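Naphthalene dioxygenase large subunit (Rhodococcus sp., PDB 2B1X) belongs to the Rieske non-haem iron oxygenases and carries a [2Fe-2S] cluster in one domain and an iron(III) ion in its catalytic domain. Local coordinates at residues A193-V198 with K356-T361; V62-S67 with M337-V342; R324-H327 with K333-V336; R360-G363 with F368-D371. One frame throughout, in Å; residues are numbered along the deposited sequence.

Interaction 1: A193-V198 with K356-T361; sequences APQRWV and KSYLRT
Gln195, on the strand within 193-198, faces Leu359 on the helical segment 356-361 with their CA atoms 10.4 Å apart, a spacing that leaves the backbones separated and gives the contact to side chains and one water. Gln195 bridges the gap because its chain runs straight out beyond CG (chi2 176°), carrying the amide to the helix. There it meets the hydroxyl end of Tyr358, which comes from the opposite direction, with amide and ring planes 43° apart. Gln195 OE1 and Tyr358 OH stop 3.7 Å apart, not bonded to each other: OE1 accepts from the backbone N of Ile364, and the hydroxyl pairs with Ser338. Gln195 NE2 rests 3.5 Å from the methyl CD1 of Leu359, an apolar flank to the polar head. A water links the two segments, accepting from Gln195 NE2 at 3.1 Å and lying 3.2 Å from Leu359 O. NE2 also donates to Thr65 O of a neighbouring small subunit. Glutamine suits this place, since one uncharged group offers both an acceptor and a donor in a buried setting. Tyrosine adds a long, flat reach from the helix to the sheet. The arrangement is helix-on-sheet packing in the catalytic domain, where helix 348-361 lies against the antiparallel sheet that 188-199 borders, at the interface with that small subunit.

Interaction 2: V62-S67 with M337-V342; sequences VVRYIS and MSFFLV
Arg64 and Phe339 make the closer of the two contacts here, with Arg64 NH1 3.7 Å from Phe339 CZ. The guanidinium presents a face to the rim of the phenyl ring, and NH1 lies near the plane of that ring, at its edge. With the two planes 63° apart, this is edge-on packing against the flat cation and not a cation-pi stack. The second contact is purely apolar: the terminal methyl CE of Met337 approaches Tyr65 CD1 at 4.1 Å, the two side chains crossing at about a right angle. Methionine suits this place because its unbranched chain, extended beyond CG (chi2 -160°), can carry a methyl from one strand to the other.

The arginine is positioned from several sides. Its chain bends at chi2 (-74°), which swings the guanidinium back along its own strand, where Val62 CG2 sits over the centre of one face, 3.8 Å above the guanidinium plane. NH2 forms a salt bridge with Glu54 and NH1 donates to Leu49 O, so the buried charge is probably well compensated. Tyr65 in turn is held at its hydroxyl by Gln70 and by Asp127 of a small subunit, while its ring meets that of His327.

The strands are not neighbours in a sheet; Arg64 and Met337 have the nearest CA atoms, 10.2 Å apart. Strand 60-66 belongs to the Rieske domain and strand 333-343 to the large antiparallel sheet of the catalytic domain, so this is an interdomain contact, typical of the two-domain large subunit of Rieske oxygenases.

Interaction 3: R324-H327 with K333-V336; sequences RLWH and KMEV
The indole of Trp326 is flanked across the hairpin by Met334 and Val336, both approaching obliquely, while one face carries Arg324 CG, 3.6 Å above the plane and toward the rim. Met334 lies alongside, its SD 3.7 Å from Trp326 CE3 and 70° off the normal of the six-membered ring, a Met-aromatic contact. Val336 adds both its methyls: CG1 and CG2 each sit 3.9 Å from Trp326 CZ3. The other flat group, the imidazole of His327, has Glu335 CB at its edge, near the ring plane.

Beneath these side chains the strands run antiparallel, their axes 158° apart. His327 and Glu335 form a hydrogen-bonded pair: His327 N donates to Glu335 O at 2.8 Å, and Glu335 N returns the bond to His327 O at 2.9 Å. Trp326 and Val336 make the adjoining non-hydrogen-bonded pair, with a CA-H...O contact of 3.4 Å from Val336 CA to Leu325 O beside it. A beta-branched valine fits well here, compact beside a broad ring. Met334 has CG wedged between its backbone N and carbonyl carbon (chi1 69°), which brings the sulfur alongside the tryptophan.

On the Trp326 face, apolar packing of Met334 and Val336 on the indole sits beside the Arg324-Glu369 salt bridge, with Trp326 NE1 bonded to Ser303. On the His327 face, Glu335 OE2 is salt-bridged to Arg196, while OE1 lies 4.6 Å from His327 ND1. His327 NE2 makes a weak hydrogen bond to Ser67 O, which suggests that the proton sits on NE2 and that ND1, buried without a partner, is the bare nitrogen of a neutral ring.

Interaction 4: R360-G363 with F368-D371; sequences RTFG and FEQD
This is a buried contact across the short connection between helix 348-361 and helix 369-382, held by backbone bonds, one carboxylate and a pair of aromatic rings. Thr361 O is gripped twice: Phe368 N approaches in the carbonyl plane, on a lone pair, at 2.8 Å, and Glu369 N comes nearly along the C=O axis at 3.1 Å. Glu369 also reaches back, its OE1 accepting from Gly363 N at 2.9 Å on the anti side of the carboxylate, 22° out of its plane. Its CG lies opposite the backbone N and the chain bends at chi2, turning the acid toward the loop. Glycine suits position 363 because, at its backbone angles (phi 80°), a CB would be jammed against the carbonyl O of Phe362. Phe362 and Phe368 lie nearly parallel, planes 17° apart, but barely overlap; instead Phe368 CB makes a CH-pi contact over the Phe362 face, 4.0 Å from the ring centroid. Glu369 CD stands at the edge of that ring, and Thr361 CB packs against Phe368 CD1 at 3.6 Å. The Phe362 side chain lies about 5 Å from the iron(III) ion and the Phe368 ring meets His221, an iron ligand, placing the junction beside the metal site. Around it, strand 318-330 supplies Arg324, salt-bridged to Glu369 OE2, strand 302-309 packs Met309 against both phenylalanines, and helix 222-227 meets Phe368 through Met224.

Interactions 1, 3 and 4 lie in the catalytic domain, while interaction 2 ties its sheet to the Rieske domain. Strand 333-343 serves both 2 and 3, and pairs with 188-199 through a probable hydrogen bond of 2.9 Å from Ser338 N to Gln195 O. Between interactions 1 and 3 runs the salt bridge Arg196 NE to Glu335 OE2, 2.8 Å; between 3 and 4, that of Arg324 NH1 with Glu369 OE2, 2.7 Å. Interactions 1 and 4 share helix 348-361. Distance to the iron(III) ion, bound by His216, His221 and Asp372, falls from about 12 Å for the Tyr358 side chain to 9 Å for Trp326 and 5 Å for Phe362.

Interaction 1: A193-V198 with K356-T361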
loop_
_atom_site.group_PDB
_atom_site.type_symbol
_atom_site.label_atom_id
_atom_site.label_comp_id
_atom_site.label_asym_id
_atom_site.label_seq_id
_atom_site.Cartn_x
_atom_site.Cartn_y
_atom_site.Cartn_z
ATOM N N ALA A 193 14.541 14.696 -20.257
ATOM C CA ALA A 193 14.423 14.559 -18.817
ATOM C C ALA A 193 14.872 13.130 -18.472
ATOM O O ALA A 193 14.999 12.284 -19.352
ATOM C CB ALA A 193 12.986 14.776 -18.391
ATOM N N PRO A 194 15.151 12.862 -17.210
ATOM C CA PRO A 194 15.454 11.491 -16.800
ATOM C C PRO A 194 14.190 10.617 -16.806
ATOM O O PRO A 194 13.072 11.109 -16.562
ATOM C CB PRO A 194 15.996 11.668 -15.392
ATOM C CG PRO A 194 15.312 12.960 -14.899
ATOM C CD PRO A 194 15.245 13.823 -16.085
ATOM N N GLN A 195 14.358 9.351 -17.164
ATOM C CA GLN A 195 13.343 8.343 -16.836
ATOM C C GLN A 195 13.397 8.174 -15.336
ATOM O O GLN A 195 14.490 8.025 -14.777
ATOM C CB GLN A 195 13.719 6.987 -17.458
ATOM C CG GLN A 195 13.784 6.934 -18.980
ATOM C CD GLN A 195 14.274 5.552 -19.461
ATOM O OE1 GLN A 195 14.752 4.747 -18.649
ATOM N NE2 GLN A 195 14.191 5.299 -20.748
ATOM N N ARG A 196 12.238 8.170 -14.691
ATOM C CA ARG A 196 12.136 7.929 -13.251
ATOM C C ARG A 196 11.141 6.819 -12.939
ATOM O O ARG A 196 9.977 6.868 -13.341
ATOM C CB ARG A 196 11.732 9.213 -12.545
ATOM C CG ARG A 196 12.777 10.348 -12.735
ATOM C CD ARG A 196 12.342 11.685 -12.183
ATOM N NE ARG A 196 11.880 11.595 -10.786
ATOM C CZ ARG A 196 11.445 12.627 -10.052
ATOM N NH1 ARG A 196 11.365 13.858 -10.572
ATOM N NH2 ARG A 196 11.044 12.421 -8.796
ATOM N N TRP A 197 11.593 5.787 -12.249
ATOM C CA TRP A 197 10.684 4.690 -11.902
ATOM C C TRP A 197 11.179 4.064 -10.606
ATOM O O TRP A 197 12.342 4.293 -10.221
ATOM C CB TRP A 197 10.560 3.669 -13.061
ATOM C CG TRP A 197 11.757 2.731 -13.243
ATOM C CD1 TRP A 197 11.848 1.416 -12.834
ATOM C CD2 TRP A 197 13.004 3.024 -13.889
ATOM N NE1 TRP A 197 13.068 0.886 -13.187
ATOM C CE2 TRP A 197 13.805 1.855 -13.817
ATOM C CE3 TRP A 197 13.543 4.160 -14.493
ATOM C CZ2 TRP A 197 15.106 1.786 -14.360
ATOM C CZ3 TRP A 197 14.849 4.084 -15.042
ATOM C CH2 TRP A 197 15.594 2.912 -14.965
ATOM N N VAL A 198 10.313 3.272 -9.969
ATOM C CA VAL A 198 10.559 2.672 -8.650
ATOM C C VAL A 198 10.920 1.179 -8.730
ATOM O O VAL A 198 10.225 0.408 -9.383
ATOM C CB VAL A 198 9.321 2.859 -7.765
ATOM C CG1 VAL A 198 9.466 2.114 -6.412
ATOM C CG2 VAL A 198 9.065 4.352 -7.561
ATOM N N LYS A 356 19.010 5.796 -29.374
ATOM C CA LYS A 356 18.433 4.466 -29.579
ATOM C C LYS A 356 19.334 3.343 -28.984
ATOM O O LYS A 356 18.835 2.372 -28.403
ATOM C CB LYS A 356 18.103 4.209 -31.050
ATOM C CG LYS A 356 17.127 5.228 -31.720
ATOM C CD LYS A 356 15.751 5.251 -31.012
ATOM C CE LYS A 356 14.686 6.062 -31.753
ATOM N NZ LYS A 356 14.450 5.607 -33.202
ATOM N N SER A 357 20.646 3.485 -29.103
ATOM C CA SER A 357 21.549 2.505 -28.501
ATOM C C SER A 357 21.385 2.436 -26.980
ATOM O O SER A 357 21.313 1.338 -26.410
ATOM C CB SER A 357 22.985 2.807 -28.885
ATOM O OG SER A 357 23.155 2.400 -30.216
ATOM N N TYR A 358 21.334 3.601 -26.338
ATOM C CA TYR A 358 21.013 3.688 -24.911
ATOM C C TYR A 358 19.632 3.087 -24.578
ATOM O O TYR A 358 19.481 2.343 -23.586
ATOM C CB TYR A 358 21.000 5.169 -24.488
ATOM C CG TYR A 358 20.193 5.447 -23.213
ATOM C CD1 TYR A 358 20.699 5.080 -21.953
ATOM C CD2 TYR A 358 18.941 6.065 -23.266
ATOM C CE1 TYR A 358 19.985 5.304 -20.793
ATOM C CE2 TYR A 358 18.191 6.302 -22.054
ATOM C CZ TYR A 358 18.742 5.927 -20.843
ATOM O OH TYR A 358 18.046 6.175 -19.670
ATOM N N LEU A 359 18.622 3.445 -25.385
ATOM C CA LEU A 359 17.221 3.225 -24.988
ATOM C C LEU A 359 16.845 1.735 -24.984
ATOM O O LEU A 359 16.088 1.289 -24.089
ATOM C CB LEU A 359 16.275 4.024 -25.883
ATOM C CG LEU A 359 14.801 4.117 -25.501
ATOM C CD1 LEU A 359 14.589 4.886 -24.211
ATOM C CD2 LEU A 359 14.003 4.703 -26.629
ATOM N N ARG A 360 17.391 0.971 -25.935
ATOM C CA ARG A 360 17.018 -0.443 -26.102
ATOM C C ARG A 360 17.837 -1.358 -25.210
ATOM O O ARG A 360 17.474 -2.541 -25.052
ATOM C CB ARG A 360 17.102 -0.893 -27.573
ATOM C CG ARG A 360 15.870 -0.486 -28.395
ATOM C CD ARG A 360 15.913 0.989 -28.798
ATOM N NE ARG A 360 14.926 1.405 -29.798
ATOM C CZ ARG A 360 15.089 1.308 -31.118
ATOM N NH1 ARG A 360 16.198 0.773 -31.636
ATOM N NH2 ARG A 360 14.124 1.757 -31.913
ATOM N N THR A 361 18.893 -0.799 -24.587
ATOM C CA THR A 361 19.794 -1.561 -23.703
ATOM C C THR A 361 19.624 -1.225 -22.237
ATOM O O THR A 361 19.473 -2.134 -21.412
ATOM C CB THR A 361 21.300 -1.443 -24.129
ATOM O OG1 THR A 361 21.721 -0.073 -24.087
ATOM C CG2 THR A 361 21.483 -1.869 -25.598
HETATM O O HOH W 1 14.696 2.313 -21.454
#

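Interaction 2: V62-S67 with M337-V342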
loop_
_atom_site.group_PDB
_atom_site.type_symbol
_atom_site.label_atom_id
_atom_site.label_comp_id
_atom_site.label_asym_id
_atom_site.label_seq_id
_atom_site.Cartn_x
_atom_site.Cartn_y
_atom_site.Cartn_z
ATOM N N VAL A 62 14.663 22.681 -11.890
ATOM C CA VAL A 62 14.202 21.307 -11.746
ATOM C C VAL A 62 14.101 21.077 -10.229
ATOM O O VAL A 62 14.767 21.764 -9.460
ATOM C CB VAL A 62 15.157 20.263 -12.403
ATOM C CG1 VAL A 62 15.161 20.393 -13.946
ATOM C CG2 VAL A 62 16.602 20.365 -11.875
ATOM N N VAL A 63 13.237 20.164 -9.822
ATOM C CA VAL A 63 13.121 19.780 -8.415
ATOM C C VAL A 63 13.797 18.413 -8.165
ATOM O O VAL A 63 13.395 17.401 -8.728
ATOM C CB VAL A 63 11.670 19.778 -7.956
ATOM C CG1 VAL A 63 11.584 19.339 -6.474
ATOM C CG2 VAL A 63 11.029 21.203 -8.132
ATOM N N ARG A 64 14.785 18.392 -7.277
ATOM C CA ARG A 64 15.632 17.224 -7.058
ATOM C C ARG A 64 15.829 16.953 -5.576
ATOM O O ARG A 64 15.325 17.734 -4.746
ATOM C CB ARG A 64 16.945 17.378 -7.827
ATOM C CG ARG A 64 16.714 17.531 -9.325
ATOM C CD ARG A 64 16.308 16.203 -10.035
ATOM N NE ARG A 64 15.778 16.419 -11.373
ATOM C CZ ARG A 64 16.518 16.634 -12.470
ATOM N NH1 ARG A 64 17.859 16.669 -12.414
ATOM N NH2 ARG A 64 15.920 16.823 -13.632
ATOM N N TYR A 65 16.535 15.873 -5.219
ATOM C CA TYR A 65 16.495 15.383 -3.829
ATOM C C TYR A 65 17.830 15.058 -3.187
ATOM O O TYR A 65 18.777 14.645 -3.876
ATOM C CB TYR A 65 15.664 14.083 -3.752
ATOM C CG TYR A 65 14.273 14.277 -4.183
ATOM C CD1 TYR A 65 13.928 14.324 -5.520
ATOM C CD2 TYR A 65 13.271 14.482 -3.223
ATOM C CE1 TYR A 65 12.586 14.544 -5.919
ATOM C CE2 TYR A 65 11.965 14.655 -3.600
ATOM C CZ TYR A 65 11.627 14.701 -4.950
ATOM O OH TYR A 65 10.306 14.937 -5.283
ATOM N N ILE A 66 17.880 15.204 -1.873
ATOM C CA ILE A 66 18.779 14.404 -1.056
ATOM C C ILE A 66 17.893 13.659 -0.108
ATOM O O ILE A 66 17.287 14.253 0.800
ATOM C CB ILE A 66 19.876 15.247 -0.338
ATOM C CG1 ILE A 66 20.681 16.056 -1.393
ATOM C CG2 ILE A 66 20.780 14.337 0.463
ATOM C CD1 ILE A 66 21.798 16.971 -0.852
ATOM N N SER A 67 17.782 12.350 -0.346
ATOM C CA SER A 67 16.812 11.507 0.332
ATOM C C SER A 67 15.419 12.150 0.287
ATOM O O SER A 67 14.978 12.504 -0.774
ATOM C CB SER A 67 17.278 11.125 1.747
ATOM O OG SER A 67 18.555 10.478 1.650
ATOM N N MET A 337 16.750 7.358 -11.372
ATOM C CA MET A 337 16.661 8.503 -12.323
ATOM C C MET A 337 17.743 8.304 -13.363
ATOM O O MET A 337 18.921 8.504 -13.055
ATOM C CB MET A 337 16.830 9.851 -11.602
ATOM C CG MET A 337 15.938 9.911 -10.307
ATOM S SD MET A 337 15.650 11.585 -9.752
ATOM C CE MET A 337 14.814 11.276 -8.150
ATOM N N SER A 338 17.356 7.939 -14.591
ATOM C CA SER A 338 18.328 7.606 -15.633
ATOM C C SER A 338 18.368 8.681 -16.727
ATOM O O SER A 338 17.374 8.935 -17.404
ATOM C CB SER A 338 18.022 6.247 -16.254
ATOM O OG SER A 338 19.008 5.959 -17.227
ATOM N N PHE A 339 19.518 9.328 -16.843
ATOM C CA PHE A 339 19.709 10.449 -17.778
ATOM C C PHE A 339 20.478 9.966 -18.993
ATOM O O PHE A 339 21.425 9.187 -18.861
ATOM C CB PHE A 339 20.539 11.546 -17.098
ATOM C CG PHE A 339 19.928 12.132 -15.840
ATOM C CD1 PHE A 339 20.044 11.489 -14.601
ATOM C CD2 PHE A 339 19.292 13.387 -15.888
ATOM C CE1 PHE A 339 19.500 12.060 -13.421
ATOM C CE2 PHE A 339 18.778 13.990 -14.744
ATOM C CZ PHE A 339 18.858 13.326 -13.491
ATOM N N PHE A 340 20.076 10.411 -20.176
ATOM C CA PHE A 340 20.874 10.201 -21.389
ATOM C C PHE A 340 21.548 11.516 -21.749
ATOM O O PHE A 340 20.891 12.566 -21.770
ATOM C CB PHE A 340 19.989 9.714 -22.546
ATOM C CG PHE A 340 20.667 9.771 -23.904
ATOM C CD1 PHE A 340 21.622 8.815 -24.257
ATOM C CD2 PHE A 340 20.383 10.792 -24.789
ATOM C CE1 PHE A 340 22.269 8.854 -25.496
ATOM C CE2 PHE A 340 21.033 10.863 -26.056
ATOM C CZ PHE A 340 21.978 9.884 -26.400
ATOM N N LEU A 341 22.860 11.468 -22.035
ATOM C CA LEU A 341 23.605 12.677 -22.373
ATOM C C LEU A 341 24.351 12.499 -23.676
ATOM O O LEU A 341 24.733 11.393 -24.022
ATOM C CB LEU A 341 24.599 13.054 -21.273
ATOM C CG LEU A 341 24.021 13.448 -19.890
ATOM C CD1 LEU A 341 23.765 12.251 -19.085
ATOM C CD2 LEU A 341 24.997 14.385 -19.159
ATOM N N VAL A 342 24.551 13.594 -24.398
ATOM C CA VAL A 342 25.322 13.563 -25.655
ATOM C C VAL A 342 25.936 14.954 -25.873
ATOM O O VAL A 342 25.408 15.975 -25.388
ATOM C CB VAL A 342 24.448 13.081 -26.857
ATOM C CG1 VAL A 342 23.332 14.097 -27.200
ATOM C CG2 VAL A 342 25.301 12.695 -28.106
#

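Interaction 3: R324-H327 with K333-V336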
loop_
_atom_site.group_PDB
_atom_site.type_symbol
_atom_site.label_atom_id
_atom_site.label_comp_id
_atom_site.label_asym_id
_atom_site.label_seq_id
_atom_site.Cartn_x
_atom_site.Cartn_y
_atom_site.Cartn_z
ATOM N N ARG A 324 23.112 7.969 -13.841
ATOM C CA ARG A 324 21.886 7.591 -13.154
ATOM C C ARG A 324 22.057 7.755 -11.639
ATOM O O ARG A 324 23.151 7.537 -11.115
ATOM C CB ARG A 324 21.495 6.138 -13.512
ATOM C CG ARG A 324 22.673 5.141 -13.434
ATOM C CD ARG A 324 23.373 4.877 -14.794
ATOM N NE ARG A 324 22.351 4.698 -15.821
ATOM C CZ ARG A 324 21.600 3.607 -15.942
ATOM N NH1 ARG A 324 21.826 2.544 -15.147
ATOM N NH2 ARG A 324 20.650 3.574 -16.870
ATOM N N LEU A 325 20.974 8.155 -10.972
ATOM C CA LEU A 325 20.838 8.137 -9.532
ATOM C C LEU A 325 20.123 6.896 -9.034
ATOM O O LEU A 325 19.067 6.478 -9.563
ATOM C CB LEU A 325 20.066 9.364 -9.055
ATOM C CG LEU A 325 20.866 10.686 -9.124
ATOM C CD1 LEU A 325 19.929 11.880 -9.053
ATOM C CD2 LEU A 325 21.943 10.723 -7.991
ATOM N N TRP A 326 20.686 6.298 -7.997
ATOM C CA TRP A 326 19.973 5.249 -7.301
ATOM C C TRP A 326 19.412 5.972 -6.092
ATOM O O TRP A 326 20.062 6.061 -5.055
ATOM C CB TRP A 326 20.905 4.085 -6.914
ATOM C CG TRP A 326 21.804 3.669 -7.999
ATOM C CD1 TRP A 326 23.184 3.854 -8.076
ATOM C CD2 TRP A 326 21.419 3.009 -9.211
ATOM N NE1 TRP A 326 23.649 3.327 -9.256
ATOM C CE2 TRP A 326 22.595 2.783 -9.958
ATOM C CE3 TRP A 326 20.184 2.552 -9.733
ATOM C CZ2 TRP A 326 22.587 2.158 -11.209
ATOM C CZ3 TRP A 326 20.187 1.904 -10.991
ATOM C CH2 TRP A 326 21.402 1.726 -11.713
ATOM N N HIS A 327 18.218 6.534 -6.251
ATOM C CA HIS A 327 17.671 7.371 -5.181
ATOM C C HIS A 327 17.059 6.558 -4.017
ATOM O O HIS A 327 16.139 5.790 -4.226
ATOM C CB HIS A 327 16.661 8.396 -5.722
ATOM C CG HIS A 327 16.227 9.355 -4.681
ATOM N ND1 HIS A 327 14.928 9.398 -4.210
ATOM C CD2 HIS A 327 16.934 10.243 -3.945
ATOM C CE1 HIS A 327 14.846 10.310 -3.257
ATOM N NE2 HIS A 327 16.053 10.814 -3.060
ATOM N N LYS A 333 13.615 -0.165 -1.173
ATOM C CA LYS A 333 12.992 0.560 -2.260
ATOM C C LYS A 333 13.871 1.699 -2.785
ATOM O O LYS A 333 14.524 2.388 -2.027
ATOM C CB LYS A 333 11.639 1.088 -1.771
ATOM C CG LYS A 333 10.656 1.504 -2.880
ATOM C CD LYS A 333 9.347 2.047 -2.264
ATOM C CE LYS A 333 8.440 2.694 -3.302
ATOM N NZ LYS A 333 7.080 3.149 -2.728
ATOM N N MET A 334 13.949 1.858 -4.099
ATOM C CA MET A 334 14.663 3.007 -4.614
ATOM C C MET A 334 13.939 3.575 -5.824
ATOM O O MET A 334 13.093 2.890 -6.412
ATOM C CB MET A 334 16.116 2.613 -4.934
ATOM C CG MET A 334 16.242 1.636 -6.150
ATOM S SD MET A 334 17.903 1.715 -6.891
ATOM C CE MET A 334 18.115 -0.009 -7.356
ATOM N N GLU A 335 14.275 4.809 -6.199
ATOM C CA GLU A 335 13.770 5.402 -7.450
ATOM C C GLU A 335 14.994 5.618 -8.328
ATOM O O GLU A 335 15.937 6.280 -7.893
ATOM C CB GLU A 335 13.040 6.729 -7.191
ATOM C CG GLU A 335 12.499 7.469 -8.431
ATOM C CD GLU A 335 11.647 8.697 -8.074
ATOM O OE1 GLU A 335 11.196 8.833 -6.914
ATOM O OE2 GLU A 335 11.400 9.544 -8.938
ATOM N N VAL A 336 15.014 4.992 -9.503
ATOM C CA VAL A 336 16.086 5.219 -10.452
ATOM C C VAL A 336 15.745 6.506 -11.190
ATOM O O VAL A 336 14.568 6.744 -11.500
ATOM C CB VAL A 336 16.243 4.077 -11.467
ATOM C CG1 VAL A 336 17.488 4.326 -12.407
ATOM C CG2 VAL A 336 16.362 2.723 -10.761
#

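Interaction 4: R360-G363 with F368-D371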
loop_
_atom_site.group_PDB
_atom_site.type_symbol
_atom_site.label_atom_id
_atom_site.label_comp_id
_atom_site.label_asym_id
_atom_site.label_seq_id
_atom_site.Cartn_x
_atom_site.Cartn_y
_atom_site.Cartn_z
ATOM N N ARG A 360 17.391 0.971 -25.935
ATOM C CA ARG A 360 17.018 -0.443 -26.102
ATOM C C ARG A 360 17.837 -1.358 -25.210
ATOM O O ARG A 360 17.474 -2.541 -25.052
ATOM C CB ARG A 360 17.102 -0.893 -27.573
ATOM C CG ARG A 360 15.870 -0.486 -28.395
ATOM C CD ARG A 360 15.913 0.989 -28.798
ATOM N NE ARG A 360 14.926 1.405 -29.798
ATOM C CZ ARG A 360 15.089 1.308 -31.118
ATOM N NH1 ARG A 360 16.198 0.773 -31.636
ATOM N NH2 ARG A 360 14.124 1.757 -31.913
ATOM N N THR A 361 18.893 -0.799 -24.587
ATOM C CA THR A 361 19.794 -1.561 -23.703
ATOM C C THR A 361 19.624 -1.225 -22.237
ATOM O O THR A 361 19.473 -2.134 -21.412
ATOM C CB THR A 361 21.300 -1.443 -24.129
ATOM O OG1 THR A 361 21.721 -0.073 -24.087
ATOM C CG2 THR A 361 21.483 -1.869 -25.598
ATOM N N PHE A 362 19.625 0.076 -21.926
ATOM C CA PHE A 362 19.519 0.538 -20.556
ATOM C C PHE A 362 18.259 1.398 -20.340
ATOM O O PHE A 362 17.465 1.586 -21.257
ATOM C CB PHE A 362 20.837 1.217 -20.096
ATOM C CG PHE A 362 21.937 0.219 -19.851
ATOM C CD1 PHE A 362 22.663 -0.312 -20.918
ATOM C CD2 PHE A 362 22.188 -0.256 -18.572
ATOM C CE1 PHE A 362 23.640 -1.297 -20.696
ATOM C CE2 PHE A 362 23.187 -1.243 -18.326
ATOM C CZ PHE A 362 23.898 -1.768 -19.408
ATOM N N GLY A 363 18.051 1.883 -19.127
ATOM C CA GLY A 363 16.774 2.506 -18.828
ATOM C C GLY A 363 15.655 1.500 -18.529
ATOM O O GLY A 363 15.874 0.281 -18.455
ATOM N N PHE A 368 19.087 -4.934 -21.261
ATOM C CA PHE A 368 20.047 -5.221 -20.194
ATOM C C PHE A 368 19.417 -4.855 -18.828
ATOM O O PHE A 368 19.281 -5.704 -17.956
ATOM C CB PHE A 368 21.349 -4.395 -20.337
ATOM C CG PHE A 368 22.271 -4.879 -21.416
ATOM C CD1 PHE A 368 21.959 -4.684 -22.759
ATOM C CD2 PHE A 368 23.478 -5.503 -21.092
ATOM C CE1 PHE A 368 22.821 -5.153 -23.768
ATOM C CE2 PHE A 368 24.335 -5.955 -22.076
ATOM C CZ PHE A 368 24.002 -5.777 -23.419
ATOM N N GLU A 369 19.045 -3.581 -18.672
ATOM C CA GLU A 369 18.702 -3.052 -17.355
ATOM C C GLU A 369 17.468 -3.732 -16.742
ATOM O O GLU A 369 17.388 -3.860 -15.530
ATOM C CB GLU A 369 18.546 -1.525 -17.359
ATOM C CG GLU A 369 18.477 -0.914 -15.966
ATOM C CD GLU A 369 19.385 0.311 -15.824
ATOM O OE1 GLU A 369 19.119 1.332 -16.519
ATOM O OE2 GLU A 369 20.357 0.252 -15.000
ATOM N N GLN A 370 16.527 -4.189 -17.562
ATOM C CA GLN A 370 15.366 -4.847 -16.979
ATOM C C GLN A 370 15.752 -6.092 -16.176
ATOM O O GLN A 370 15.127 -6.365 -15.153
ATOM C CB GLN A 370 14.277 -5.118 -18.029
ATOM C CG GLN A 370 14.622 -6.156 -19.078
ATOM C CD GLN A 370 13.520 -6.251 -20.115
ATOM O OE1 GLN A 370 12.776 -7.245 -20.139
ATOM N NE2 GLN A 370 13.396 -5.216 -20.964
ATOM N N ASP A 371 16.780 -6.829 -16.608
ATOM C CA ASP A 371 17.262 -7.975 -15.824
ATOM C C ASP A 371 18.085 -7.589 -14.614
ATOM O O ASP A 371 18.040 -8.278 -13.576
ATOM C CB ASP A 371 18.108 -8.938 -16.669
ATOM C CG ASP A 371 17.307 -9.678 -17.718
ATOM O OD1 ASP A 371 16.034 -9.660 -17.738
ATOM O OD2 ASP A 371 17.896 -10.318 -18.585
#